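Local atomic coordinates of natterin-like protein (PDB entry 5ZU4), a protein that probably forms pores in membranes, joining a jacalin-like lectin domain, likely to bind glycans, to an aerolysin-type module of the ETX/MTX2 family. Residues Asp153-Thr158 with Pro276-Leu281; Met174-Asp179 with Val254-His259; Lys192-Lys197 with Lys246-Thr251; Val262-Asn267 with Ala309-Ser314. One frame throughout, in Å; residues are numbered along the deposited sequence.

Contact 1. Residues Asp153-Thr158 with Pro276-Leu281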
loop_
_atom_site.group_PDB
_atom_site.type_symbol
_atom_site.label_atom_id
_atom_site.label_comp_id
_atom_site.label_asym_id
_atom_site.label_seq_id
_atom_site.Cartn_x
_atom_site.Cartn_y
_atom_site.Cartn_z
ATOM N N ASP B 153 19.227 -0.928 10.685
ATOM C CA ASP B 153 20.039 0.083 11.419
ATOM C C ASP B 153 19.592 1.490 11.054
ATOM O O ASP B 153 20.417 2.373 10.712
ATOM C CB ASP B 153 21.564 -0.079 11.179
ATOM C CG ASP B 153 22.096 -1.479 11.559
ATOM O OD1 ASP B 153 21.459 -2.184 12.393
ATOM O OD2 ASP B 153 23.165 -1.871 11.013
ATOM N N MET B 154 18.278 1.694 11.105
ATOM C CA MET B 154 17.705 2.941 10.617
ATOM C C MET B 154 18.041 4.089 11.566
ATOM O O MET B 154 17.815 4.004 12.779
ATOM C CB MET B 154 16.189 2.787 10.469
ATOM C CG MET B 154 15.443 4.011 9.961
ATOM S SD MET B 154 16.046 4.632 8.391
ATOM C CE MET B 154 15.425 3.418 7.227
ATOM N N LYS B 155 18.574 5.168 11.017
ATOM C CA LYS B 155 18.897 6.349 11.814
ATOM C C LYS B 155 18.349 7.613 11.150
ATOM O O LYS B 155 18.313 7.722 9.910
ATOM C CB LYS B 155 20.422 6.432 12.057
ATOM C CG LYS B 155 20.836 5.596 13.262
ATOM C CD LYS B 155 22.253 4.999 13.210
ATOM C CE LYS B 155 22.481 4.061 14.416
ATOM N NZ LYS B 155 23.538 3.029 14.217
ATOM N N TYR B 156 17.890 8.539 11.994
ATOM C CA TYR B 156 17.444 9.859 11.580
ATOM C C TYR B 156 18.406 10.843 12.264
ATOM O O TYR B 156 18.114 11.333 13.352
ATOM C CB TYR B 156 15.992 10.058 12.049
ATOM C CG TYR B 156 15.078 8.941 11.621
ATOM C CD1 TYR B 156 14.605 8.879 10.313
ATOM C CD2 TYR B 156 14.697 7.927 12.506
ATOM C CE1 TYR B 156 13.766 7.850 9.901
ATOM C CE2 TYR B 156 13.863 6.896 12.089
ATOM C CZ TYR B 156 13.416 6.868 10.771
ATOM O OH TYR B 156 12.598 5.871 10.309
ATOM N N PRO B 157 19.570 11.107 11.649
ATOM C CA PRO B 157 20.642 11.775 12.410
ATOM C C PRO B 157 20.363 13.251 12.770
ATOM O O PRO B 157 20.947 13.748 13.730
ATOM C CB PRO B 157 21.868 11.626 11.492
ATOM C CG PRO B 157 21.281 11.602 10.118
ATOM C CD PRO B 157 19.945 10.910 10.237
ATOM N N THR B 158 19.463 13.918 12.045
ATOM C CA THR B 158 19.053 15.288 12.376
ATOM C C THR B 158 17.789 15.393 13.237
ATOM O O THR B 158 17.409 16.498 13.626
ATOM C CB THR B 158 18.853 16.154 11.121
ATOM O OG1 THR B 158 17.561 15.905 10.558
ATOM C CG2 THR B 158 19.936 15.887 10.090
ATOM N N PRO B 276 16.205 13.506 6.988
ATOM C CA PRO B 276 17.172 12.623 6.327
ATOM C C PRO B 276 17.326 11.329 7.105
ATOM O O PRO B 276 17.133 11.312 8.337
ATOM C CB PRO B 276 18.481 13.424 6.375
ATOM C CG PRO B 276 18.059 14.822 6.609
ATOM C CD PRO B 276 16.864 14.711 7.503
ATOM N N TYR B 277 17.692 10.258 6.414
ATOM C CA TYR B 277 17.921 8.984 7.099
ATOM C C TYR B 277 19.226 8.328 6.630
ATOM O O TYR B 277 19.691 8.585 5.512
ATOM C CB TYR B 277 16.707 8.017 6.904
ATOM C CG TYR B 277 16.702 7.233 5.587
ATOM C CD1 TYR B 277 17.431 6.053 5.456
ATOM C CD2 TYR B 277 15.970 7.664 4.489
ATOM C CE1 TYR B 277 17.433 5.333 4.272
ATOM C CE2 TYR B 277 15.987 6.952 3.308
ATOM C CZ TYR B 277 16.720 5.788 3.213
ATOM O OH TYR B 277 16.748 5.063 2.061
ATOM N N THR B 278 19.776 7.478 7.490
ATOM C CA THR B 278 20.824 6.552 7.102
ATOM C C THR B 278 20.405 5.178 7.570
ATOM O O THR B 278 19.739 5.039 8.603
ATOM C CB THR B 278 22.228 6.874 7.731
ATOM O OG1 THR B 278 22.185 6.721 9.169
ATOM C CG2 THR B 278 22.677 8.283 7.338
ATOM N N ALA B 279 20.803 4.175 6.799
ATOM C CA ALA B 279 20.495 2.786 7.110
ATOM C C ALA B 279 21.455 1.888 6.339
ATOM O O ALA B 279 22.274 2.369 5.565
ATOM C CB ALA B 279 19.043 2.490 6.723
ATOM N N LEU B 280 21.343 0.584 6.525
ATOM C CA LEU B 280 22.070 -0.322 5.674
ATOM C C LEU B 280 21.133 -1.335 5.043
ATOM O O LEU B 280 20.208 -1.852 5.690
ATOM C CB LEU B 280 23.281 -0.930 6.400
ATOM C CG LEU B 280 23.333 -2.197 7.234
ATOM C CD1 LEU B 280 22.969 -3.427 6.428
ATOM C CD2 LEU B 280 24.752 -2.354 7.768
ATOM N N LEU B 281 21.380 -1.572 3.754
ATOM C CA LEU B 281 20.744 -2.635 3.014
ATOM C C LEU B 281 21.598 -3.887 3.161
ATOM O O LEU B 281 22.736 -3.892 2.749
ATOM C CB LEU B 281 20.632 -2.253 1.551
ATOM C CG LEU B 281 20.120 -3.298 0.574
ATOM C CD1 LEU B 281 18.756 -3.839 0.961
ATOM C CD2 LEU B 281 20.088 -2.657 -0.793
HETATM O O HOH W 1 17.086 13.038 10.532
#

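Contact 2. Residues Met174-Asp179 with Val254-His259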
loop_
_atom_site.group_PDB
_atom_site.type_symbol
_atom_site.label_atom_id
_atom_site.label_comp_id
_atom_site.label_asym_id
_atom_site.label_seq_id
_atom_site.Cartn_x
_atom_site.Cartn_y
_atom_site.Cartn_z
ATOM N N MET B 174 -19.508 20.688 20.555
ATOM C CA MET B 174 -20.758 20.373 21.230
ATOM C C MET B 174 -20.860 21.360 22.368
ATOM O O MET B 174 -19.846 21.919 22.821
ATOM C CB MET B 174 -20.768 18.904 21.734
ATOM C CG MET B 174 -22.103 18.337 22.242
ATOM S SD MET B 174 -23.628 18.931 21.423
ATOM C CE MET B 174 -24.902 18.229 22.480
ATOM N N GLU B 175 -22.088 21.612 22.796
ATOM C CA GLU B 175 -22.344 22.574 23.842
ATOM C C GLU B 175 -23.315 21.960 24.820
ATOM O O GLU B 175 -24.235 21.268 24.409
ATOM C CB GLU B 175 -22.945 23.817 23.243
ATOM C CG GLU B 175 -22.831 25.024 24.145
ATOM C CD GLU B 175 -23.079 26.348 23.417
ATOM O OE1 GLU B 175 -24.269 26.713 23.312
ATOM O OE2 GLU B 175 -22.079 27.007 22.994
ATOM N N TYR B 176 -23.084 22.175 26.110
ATOM C CA TYR B 176 -24.001 21.720 27.117
ATOM C C TYR B 176 -24.419 22.926 27.944
ATOM O O TYR B 176 -23.568 23.652 28.483
ATOM C CB TYR B 176 -23.322 20.678 27.995
ATOM C CG TYR B 176 -22.617 19.562 27.226
ATOM C CD1 TYR B 176 -21.287 19.682 26.839
ATOM C CD2 TYR B 176 -23.279 18.412 26.883
ATOM C CE1 TYR B 176 -20.647 18.685 26.146
ATOM C CE2 TYR B 176 -22.637 17.413 26.197
ATOM C CZ TYR B 176 -21.308 17.553 25.856
ATOM O OH TYR B 176 -20.649 16.577 25.150
ATOM N N LYS B 177 -25.721 23.139 28.045
ATOM C CA LYS B 177 -26.259 24.270 28.761
ATOM C C LYS B 177 -27.051 23.749 29.964
ATOM O O LYS B 177 -28.043 23.069 29.809
ATOM C CB LYS B 177 -27.080 25.105 27.787
ATOM C CG LYS B 177 -27.723 26.345 28.366
ATOM C CD LYS B 177 -28.399 27.169 27.273
ATOM C CE LYS B 177 -29.569 27.997 27.817
ATOM N NZ LYS B 177 -29.182 29.000 28.855
ATOM N N ASN B 178 -26.597 24.054 31.174
ATOM C CA ASN B 178 -27.313 23.631 32.388
ATOM C C ASN B 178 -28.123 24.828 32.889
ATOM O O ASN B 178 -27.583 25.734 33.501
ATOM C CB ASN B 178 -26.308 23.184 33.447
ATOM C CG ASN B 178 -26.935 22.736 34.754
ATOM O OD1 ASN B 178 -28.164 22.644 34.930
ATOM N ND2 ASN B 178 -26.066 22.409 35.691
ATOM N N ASP B 179 -29.424 24.819 32.643
ATOM C CA ASP B 179 -30.286 25.894 33.134
ATOM C C ASP B 179 -31.034 25.487 34.412
ATOM O O ASP B 179 -32.035 26.084 34.750
ATOM C CB ASP B 179 -31.203 26.457 32.014
ATOM C CG ASP B 179 -31.871 25.383 31.160
ATOM O OD1 ASP B 179 -32.036 24.219 31.601
ATOM O OD2 ASP B 179 -32.258 25.718 30.028
ATOM N N VAL B 254 -18.171 15.231 31.244
ATOM C CA VAL B 254 -18.239 16.668 31.261
ATOM C C VAL B 254 -19.186 17.055 32.367
ATOM O O VAL B 254 -20.362 16.684 32.337
ATOM C CB VAL B 254 -18.745 17.212 29.929
ATOM C CG1 VAL B 254 -18.778 18.741 29.962
ATOM C CG2 VAL B 254 -17.865 16.705 28.797
ATOM N N THR B 255 -18.682 17.800 33.343
ATOM C CA THR B 255 -19.553 18.280 34.399
ATOM C C THR B 255 -19.913 19.750 34.125
ATOM O O THR B 255 -19.084 20.579 33.745
ATOM C CB THR B 255 -19.033 18.010 35.850
ATOM O OG1 THR B 255 -18.401 19.173 36.351
ATOM C CG2 THR B 255 -18.101 16.806 35.925
ATOM N N VAL B 256 -21.191 20.032 34.262
ATOM C CA VAL B 256 -21.740 21.322 33.876
ATOM C C VAL B 256 -22.308 21.944 35.138
ATOM O O VAL B 256 -23.318 21.466 35.650
ATOM C CB VAL B 256 -22.810 21.176 32.776
ATOM C CG1 VAL B 256 -23.263 22.538 32.273
ATOM C CG2 VAL B 256 -22.238 20.371 31.618
ATOM N N PRO B 257 -21.617 22.959 35.676
ATOM C CA PRO B 257 -22.105 23.687 36.850
ATOM C C PRO B 257 -23.532 24.221 36.707
ATOM O O PRO B 257 -24.003 24.464 35.600
ATOM C CB PRO B 257 -21.131 24.892 36.972
ATOM C CG PRO B 257 -19.925 24.550 36.172
ATOM C CD PRO B 257 -20.349 23.521 35.153
ATOM N N THR B 258 -24.185 24.408 37.841
ATOM C CA THR B 258 -25.511 25.052 37.917
ATOM C C THR B 258 -25.507 26.408 37.226
ATOM O O THR B 258 -24.623 27.209 37.484
ATOM C CB THR B 258 -25.954 25.259 39.396
ATOM O OG1 THR B 258 -25.039 26.129 40.081
ATOM C CG2 THR B 258 -26.021 23.919 40.146
ATOM N N HIS B 259 -26.464 26.624 36.325
ATOM C CA HIS B 259 -26.653 27.907 35.573
ATOM C C HIS B 259 -25.470 28.305 34.727
ATOM O O HIS B 259 -25.125 29.497 34.605
ATOM C CB HIS B 259 -27.106 29.069 36.505
ATOM C CG HIS B 259 -28.359 28.752 37.234
ATOM N ND1 HIS B 259 -28.366 28.349 38.555
ATOM C CD2 HIS B 259 -29.628 28.623 36.789
ATOM C CE1 HIS B 259 -29.597 28.033 38.910
ATOM N NE2 HIS B 259 -30.381 28.188 37.854
#

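Contact 3. Residues Lys192-Lys197 with Lys246-Thr251. With EDO (1,2-ethanediol), chain D; EDO (1,2-ethanediol), chain N.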
loop_
_atom_site.group_PDB
_atom_site.type_symbol
_atom_site.label_atom_id
_atom_site.label_comp_id
_atom_site.label_asym_id
_atom_site.label_seq_id
_atom_site.Cartn_x
_atom_site.Cartn_y
_atom_site.Cartn_z
ATOM N N LYS B 192 -12.217 10.182 14.723
ATOM C CA LYS B 192 -11.661 10.632 13.480
ATOM C C LYS B 192 -10.831 9.551 12.776
ATOM O O LYS B 192 -9.846 9.011 13.331
ATOM C CB LYS B 192 -10.752 11.837 13.699
ATOM C CG LYS B 192 -10.435 12.486 12.369
ATOM C CD LYS B 192 -9.406 13.557 12.506
ATOM C CE LYS B 192 -8.863 13.941 11.138
ATOM N NZ LYS B 192 -9.941 14.471 10.273
ATOM N N LYS B 193 -11.209 9.268 11.535
ATOM C CA LYS B 193 -10.378 8.506 10.640
ATOM C C LYS B 193 -9.114 9.289 10.312
ATOM O O LYS B 193 -9.203 10.441 9.940
ATOM C CB LYS B 193 -11.115 8.207 9.353
ATOM C CG LYS B 193 -10.238 7.635 8.264
ATOM C CD LYS B 193 -11.052 7.295 7.030
ATOM C CE LYS B 193 -10.220 6.371 6.155
ATOM N NZ LYS B 193 -10.770 6.247 4.797
ATOM N N ILE B 194 -7.956 8.627 10.435
ATOM C CA ILE B 194 -6.669 9.157 10.003
ATOM C C ILE B 194 -5.926 8.154 9.146
ATOM O O ILE B 194 -6.159 6.946 9.222
ATOM C CB ILE B 194 -5.768 9.553 11.184
ATOM C CG1 ILE B 194 -5.361 8.337 12.059
ATOM C CG2 ILE B 194 -6.448 10.625 12.023
ATOM C CD1 ILE B 194 -4.253 8.683 13.040
ATOM N N ILE B 195 -5.048 8.677 8.298
ATOM C CA ILE B 195 -4.203 7.864 7.433
ATOM C C ILE B 195 -2.780 8.332 7.717
ATOM O O ILE B 195 -2.436 9.473 7.432
ATOM C CB ILE B 195 -4.562 8.041 5.950
ATOM C CG1 ILE B 195 -6.050 7.749 5.732
ATOM C CG2 ILE B 195 -3.744 7.102 5.071
ATOM C CD1 ILE B 195 -6.457 7.750 4.264
ATOM N N LYS B 196 -1.998 7.462 8.348
ATOM C CA LYS B 196 -0.592 7.689 8.588
ATOM C C LYS B 196 0.132 7.194 7.369
ATOM O O LYS B 196 -0.367 6.285 6.677
ATOM C CB LYS B 196 -0.103 6.905 9.808
ATOM C CG LYS B 196 -0.661 7.417 11.109
ATOM C CD LYS B 196 -0.816 6.331 12.156
ATOM C CE LYS B 196 0.507 5.759 12.653
ATOM N NZ LYS B 196 1.505 6.791 13.037
ATOM N N LYS B 197 1.292 7.798 7.103
ATOM C CA LYS B 197 2.118 7.433 5.966
ATOM C C LYS B 197 3.581 7.495 6.345
ATOM O O LYS B 197 3.967 8.278 7.197
ATOM C CB LYS B 197 1.893 8.368 4.793
ATOM C CG LYS B 197 0.479 8.350 4.245
ATOM C CD LYS B 197 0.361 9.154 2.951
ATOM C CE LYS B 197 -1.093 9.269 2.509
ATOM N NZ LYS B 197 -1.204 9.908 1.166
ATOM N N LYS B 246 -6.590 4.152 10.491
ATOM C CA LYS B 246 -6.861 4.059 11.896
ATOM C C LYS B 246 -7.991 5.022 12.263
ATOM O O LYS B 246 -8.211 6.051 11.592
ATOM C CB LYS B 246 -5.590 4.435 12.668
ATOM C CG LYS B 246 -5.274 3.543 13.849
ATOM C CD LYS B 246 -3.775 3.318 14.016
ATOM C CE LYS B 246 -3.083 4.526 14.611
ATOM N NZ LYS B 246 -1.742 4.129 15.133
ATOM N N THR B 247 -8.702 4.691 13.333
ATOM C CA THR B 247 -9.710 5.546 13.892
ATOM C C THR B 247 -9.274 5.955 15.274
ATOM O O THR B 247 -9.220 5.117 16.181
ATOM C CB THR B 247 -11.052 4.839 13.963
ATOM O OG1 THR B 247 -11.383 4.336 12.656
ATOM C CG2 THR B 247 -12.162 5.821 14.435
ATOM N N GLU B 248 -8.993 7.251 15.438
ATOM C CA GLU B 248 -8.702 7.825 16.744
ATOM C C GLU B 248 -9.984 8.166 17.495
ATOM O O GLU B 248 -10.969 8.590 16.895
ATOM C CB GLU B 248 -7.866 9.118 16.589
ATOM C CG GLU B 248 -6.416 8.886 16.181
ATOM C CD GLU B 248 -5.613 8.092 17.207
ATOM O OE1 GLU B 248 -5.845 8.273 18.412
ATOM O OE2 GLU B 248 -4.763 7.279 16.801
ATOM N N THR B 249 -9.935 8.086 18.819
ATOM C CA THR B 249 -11.080 8.368 19.642
ATOM C C THR B 249 -10.694 9.193 20.862
ATOM O O THR B 249 -9.521 9.298 21.251
ATOM C CB THR B 249 -11.796 7.078 20.126
ATOM O OG1 THR B 249 -10.932 6.323 20.973
ATOM C CG2 THR B 249 -12.186 6.170 18.971
ATOM N N LEU B 250 -11.732 9.751 21.475
ATOM C CA LEU B 250 -11.623 10.557 22.656
ATOM C C LEU B 250 -12.947 10.508 23.344
ATOM O O LEU B 250 -13.952 10.678 22.722
ATOM C CB LEU B 250 -11.265 11.994 22.338
ATOM C CG LEU B 250 -10.996 12.851 23.566
ATOM C CD1 LEU B 250 -9.764 12.337 24.319
ATOM C CD2 LEU B 250 -10.798 14.289 23.154
ATOM N N THR B 251 -12.936 10.249 24.638
ATOM C CA THR B 251 -14.138 10.335 25.441
ATOM C C THR B 251 -13.764 10.750 26.861
ATOM O O THR B 251 -12.711 10.356 27.397
ATOM C CB THR B 251 -14.934 9.024 25.411
ATOM O OG1 THR B 251 -16.156 9.202 26.104
ATOM C CG2 THR B 251 -14.185 7.859 26.098
HETATM C C1 EDO D . -14.935 10.154 12.012
HETATM O O1 EDO D . -15.658 11.218 12.615
HETATM C C2 EDO D . -14.258 10.934 10.896
HETATM O O2 EDO D . -13.347 10.192 10.091
HETATM C C1 EDO N . -8.149 12.875 6.517
HETATM O O1 EDO N . -8.328 11.726 7.373
HETATM C C2 EDO N . -8.728 14.159 7.124
HETATM O O2 EDO N . -7.814 14.764 8.057
#

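Contact 4. Residues Val262-Asn267 with Ala309-Ser314. With EDO (1,2-ethanediol), chain M.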
loop_
_atom_site.group_PDB
_atom_site.type_symbol
_atom_site.label_atom_id
_atom_site.label_comp_id
_atom_site.label_asym_id
_atom_site.label_seq_id
_atom_site.Cartn_x
_atom_site.Cartn_y
_atom_site.Cartn_z
ATOM N N VAL B 262 -21.176 24.780 29.108
ATOM C CA VAL B 262 -19.836 24.420 28.665
ATOM C C VAL B 262 -19.846 23.941 27.237
ATOM O O VAL B 262 -20.736 23.209 26.805
ATOM C CB VAL B 262 -18.997 23.570 29.672
ATOM C CG1 VAL B 262 -19.733 23.317 30.966
ATOM C CG2 VAL B 262 -18.413 22.300 29.067
ATOM N N THR B 263 -18.843 24.439 26.524
ATOM C CA THR B 263 -18.639 24.214 25.129
ATOM C C THR B 263 -17.359 23.387 25.036
ATOM O O THR B 263 -16.344 23.713 25.674
ATOM C CB THR B 263 -18.485 25.573 24.408
ATOM O OG1 THR B 263 -19.652 26.373 24.686
ATOM C CG2 THR B 263 -18.356 25.386 22.919
ATOM N N VAL B 264 -17.418 22.303 24.273
ATOM C CA VAL B 264 -16.283 21.403 24.107
ATOM C C VAL B 264 -15.919 21.321 22.664
ATOM O O VAL B 264 -16.785 21.094 21.834
ATOM C CB VAL B 264 -16.621 19.988 24.574
ATOM C CG1 VAL B 264 -15.461 19.020 24.295
ATOM C CG2 VAL B 264 -16.927 20.040 26.048
ATOM N N VAL B 265 -14.634 21.475 22.380
ATOM C CA VAL B 265 -14.108 21.352 21.020
ATOM C C VAL B 265 -13.002 20.311 21.045
ATOM O O VAL B 265 -12.054 20.440 21.837
ATOM C CB VAL B 265 -13.539 22.699 20.505
ATOM C CG1 VAL B 265 -13.065 22.572 19.079
ATOM C CG2 VAL B 265 -14.606 23.786 20.572
ATOM N N ALA B 266 -13.117 19.296 20.189
ATOM C CA ALA B 266 -12.114 18.236 20.080
ATOM C C ALA B 266 -11.267 18.528 18.888
ATOM O O ALA B 266 -11.789 18.935 17.892
ATOM C CB ALA B 266 -12.758 16.872 19.928
ATOM N N ASN B 267 -9.964 18.296 19.028
ATOM C CA ASN B 267 -8.934 18.596 18.035
ATOM C C ASN B 267 -7.935 17.446 17.916
ATOM O O ASN B 267 -7.872 16.573 18.796
ATOM C CB ASN B 267 -8.102 19.821 18.474
ATOM C CG ASN B 267 -8.937 21.048 18.714
ATOM O OD1 ASN B 267 -9.451 21.663 17.789
ATOM N ND2 ASN B 267 -9.067 21.418 19.949
ATOM N N ALA B 309 -9.073 17.895 23.782
ATOM C CA ALA B 309 -10.215 18.767 23.827
ATOM C C ALA B 309 -10.036 19.927 24.786
ATOM O O ALA B 309 -9.363 19.816 25.807
ATOM C CB ALA B 309 -11.455 17.981 24.175
ATOM N N VAL B 310 -10.670 21.028 24.426
ATOM C CA VAL B 310 -10.769 22.232 25.220
ATOM C C VAL B 310 -12.241 22.360 25.601
ATOM O O VAL B 310 -13.117 22.406 24.722
ATOM C CB VAL B 310 -10.298 23.475 24.399
ATOM C CG1 VAL B 310 -10.294 24.727 25.253
ATOM C CG2 VAL B 310 -8.895 23.249 23.847
ATOM N N ALA B 311 -12.502 22.381 26.901
ATOM C CA ALA B 311 -13.827 22.631 27.456
ATOM C C ALA B 311 -13.811 23.979 28.109
ATOM O O ALA B 311 -13.026 24.185 29.021
ATOM C CB ALA B 311 -14.176 21.598 28.498
ATOM N N THR B 312 -14.666 24.893 27.666
ATOM C CA THR B 312 -14.698 26.224 28.255
ATOM C C THR B 312 -16.084 26.576 28.787
ATOM O O THR B 312 -17.107 26.255 28.194
ATOM C CB THR B 312 -14.084 27.342 27.343
ATOM O OG1 THR B 312 -15.060 28.313 27.000
ATOM C CG2 THR B 312 -13.466 26.818 26.083
ATOM N N GLU B 313 -16.078 27.233 29.933
ATOM C CA GLU B 313 -17.279 27.587 30.680
ATOM C C GLU B 313 -17.679 29.009 30.305
ATOM O O GLU B 313 -16.791 29.848 30.087
ATOM C CB GLU B 313 -16.961 27.486 32.162
ATOM C CG GLU B 313 -18.166 27.545 33.084
ATOM C CD GLU B 313 -17.806 27.287 34.537
ATOM O OE1 GLU B 313 -17.317 26.183 34.838
ATOM O OE2 GLU B 313 -18.035 28.182 35.373
ATOM N N SER B 314 -18.988 29.280 30.199
ATOM C CA SER B 314 -19.509 30.630 29.818
ATOM C C SER B 314 -20.841 31.015 30.495
ATOM O O SER B 314 -21.399 30.219 31.254
ATOM C CB SER B 314 -19.609 30.771 28.273
ATOM O OG SER B 314 -20.658 29.995 27.681
HETATM C C1 EDO M . -9.896 16.041 28.188
HETATM O O1 EDO M . -8.932 16.207 27.102
HETATM C C2 EDO M . -10.935 17.167 28.356
HETATM O O2 EDO M . -10.320 18.474 28.327
HETATM O O HOH W 2 -18.989 27.879 26.775
#

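Contact 1. Residues Asp153-Thr158 with Pro276-Leu281
Pro276, Thr278 and Asp153 lose the most surface where Asp153-Thr158 runs antiparallel to Pro276-Leu281, and each does so in a different way. Thr278 supplies the pairing. With Lys155 it forms an antiparallel hydrogen-bonded pair, Lys155 N giving to Thr278 O at 2.7 Å and Thr278 N to Lys155 O at 2.8 Å. The hydroxyl of Thr278 sits between the backbone N and carbonyl carbon (chi1 65°), which sets OG1 3.4 Å from Lys155 CB on their shared face. Pro276 works where the first chain has left the strand. Its ring crosses the side chain of Thr158 at about a right angle, Pro276 CD 3.4 Å from Thr158 OG1, while its carbonyl O lies near the plane of the Tyr156 ring, at the edge, and takes a CA-H contact from the same tyrosine. A water links this end, donating to Pro276 O at 2.8 Å and hydrogen-bonding OG1 of Thr158. Asp153, at the corner, lies alongside Leu280, the two side chains pointing the same way, with Asp153 OD2 3.6 Å from Leu280 CD2. Between these ends Met154 folds back at chi2 and chi3, bringing SD 4.5 Å from the centroid of the Tyr277 ring in an oblique Met-aromatic contact. The tyrosine hydroxyls are held from beyond the pair, Tyr277 OH by Ser201 O and Tyr156 OH by Gly217 O. Strand 260-285 is flanked on both edges here, by Asp153-Thr158 on one and by strand 290-313 on the other through Gly297 and Leu295, while Met154 and Tyr156 pack on strand 213-223.

Contact 2. Residues Met174-Asp179 with Val254-His259
Tyr176 packs on Val254 and Val256, and Asn178 on Val256, where two layers of beta structure meet in the elongated module of an aerolysin-type protein. Strands 174-178 and 254-256 are not bonded edge to edge: their axes pass 8.1 Å apart at 35°, and side chains fill the gap. Asn178 illustrates how such a layer can be closed with a polar residue. Its CB presses on Val256 CG1 at 3.3 Å, a tight fit. From there CG stands anti to the backbone N (chi1 179°) and reaches for the Pro257 carbonyl. The amide tip then brings ND2 to two backbone oxygens, 2.9 Å from Val256 O and, in a weak, bent bond, 2.9 Å from Pro257 O. The Val256 bond approaches from above that carbonyl's plane. The two N-H groups are shared among Val256 O, Ile182 O and, weakly, Pro257 O, while OD1 bonds Thr180 OG1, so this buried amide is gripped at both polar atoms and its rotation is fixed.

Apolar packing takes over farther back. Tyr176 sets its CB 3.8 Å from Val256 CG2; its side chain crosses that of Val254 at about a right angle, Tyr176 CD1 4.1 Å from Val254 CG1, and its ring also meets that of Tyr186. Where the strands give way to turns, His259 CA lies 3.1 Å from Asn178 O, a strongly bent CA-H...O contact.

Contact 3. Residues Lys192-Lys197 with Lys246-Thr251
Ile194 and Lys246 sit side by side in the tight part of this contact, a short antiparallel ladder between strands 184-200 and 241-256. Two hydrogen-bonded pairs, Lys192 with Glu248 and Ile194 with Lys246, enclose the non-hydrogen-bonded pair of Lys193 and Thr247. The most nearly linear of the four backbone bonds runs from Ile194 N to Lys246 O, 2.8 Å at 174°. Ile194 places CG1 between its backbone N and carbonyl carbon (chi1 64°), which lays it along Lys246, 4.0 Å from CB. The side chain runs obliquely to that of Glu248, with Ile194 CD1 3.8 Å from Glu248 CG. Ile268 of strand 260-285 and Tyr304 of strand 290-313 cover this face, so Ile194 is buried.

Beyond Ile194 the contact loosens. The short segments are strongly twisted, 135° between their directions, and it is the bent side chains of Lys196 and Lys246 that meet, Lys196 CE 3.7 Å from Lys246 NZ. On the edge turned away from Lys246-Thr251, two ethanediol molecules, probably from the crystallisation liquor, occupy backbone groups of Lys193: Lys193 N gives to O2 of one at 2.7 Å, and its O takes a weak bond from the other. On the face away from Ile194, Lys193 NZ bonds the carbonyls of Glu207 and Phe210 of the second subunit, and Thr247 OG1 bonds Ser211 of that subunit.

Lys196 NZ and Lys246 NZ stand 4.7 Å apart. Such like charges would probably disfavour each other, but Lys196 has a salt bridge to Glu220 and Lys246 a long, weak ion pair with Glu244, which should offset the cost.

Contact 4. Residues Val262-Asn267 with Ala309-Ser314
Val262-Asn267 and Ala309-Ser314 form a regular antiparallel ladder, their strand axes 4.7 Å apart and 165° between directions. Thr263 with Thr312 and Val265 with Val310 are the hydrogen-bonded pairs, and each exchanges two N-H...O bonds, such as Thr312 N to Thr263 O at 2.9 Å. Between and beyond them the non-hydrogen-bonded pairs bring the backbones closer, Ala266 CA lying 4.2 Å from Ala309 CA.

On the face of Val262 and Val264, Val264 straddles two alanines: CG1, anti to its backbone N (chi1 176°), lies 4.1 Å from Ala309 CB, while CG2 lies 4.0 Å from Ala311 CB. The other face is partly polar. There a water ties the end of the ladder together, hydrogen-bonding Thr263 OG1 at 2.7 Å and Ser314 OG at 2.8 Å while donating to Thr312 O. Thr263 OG1 has a second partner in Glu175 OE2, so the strand on its far side shares this hydroxyl.

These are the two arms of the hairpin 260-285 and 290-313. The first arm is bonded along its other edge to strand 166-178, and the face with Val262, Val264 and Ala309 packs on Phe252, Val254 and Val256 of strand 241-256, with Phe188 of strand 184-200 beneath Val264 and Ala266.

Overall arrangement
All four contacts belong to the long beta module of the protein, and strand 260-285 runs through much of it, entering contact 1 near one end and contact 4 near the other, with centres about 41 Å apart. Strand 241-256 likewise serves both contact 2 and contact 3, whose centres are about 28 Å apart. Along the sequence contact 1 brackets contact 2, which brackets contact 3; contact 4 follows these two and interleaves with contact 1. Contacts 2 and 4, about 11 Å between centres, touch directly, Tyr176 N probably hydrogen-bonding Val262 O at 2.7 Å. The elongated module is thus built from a few long strands, consistent with its aerolysin-type family, and contacts 2 and 3 also meet the second subunit.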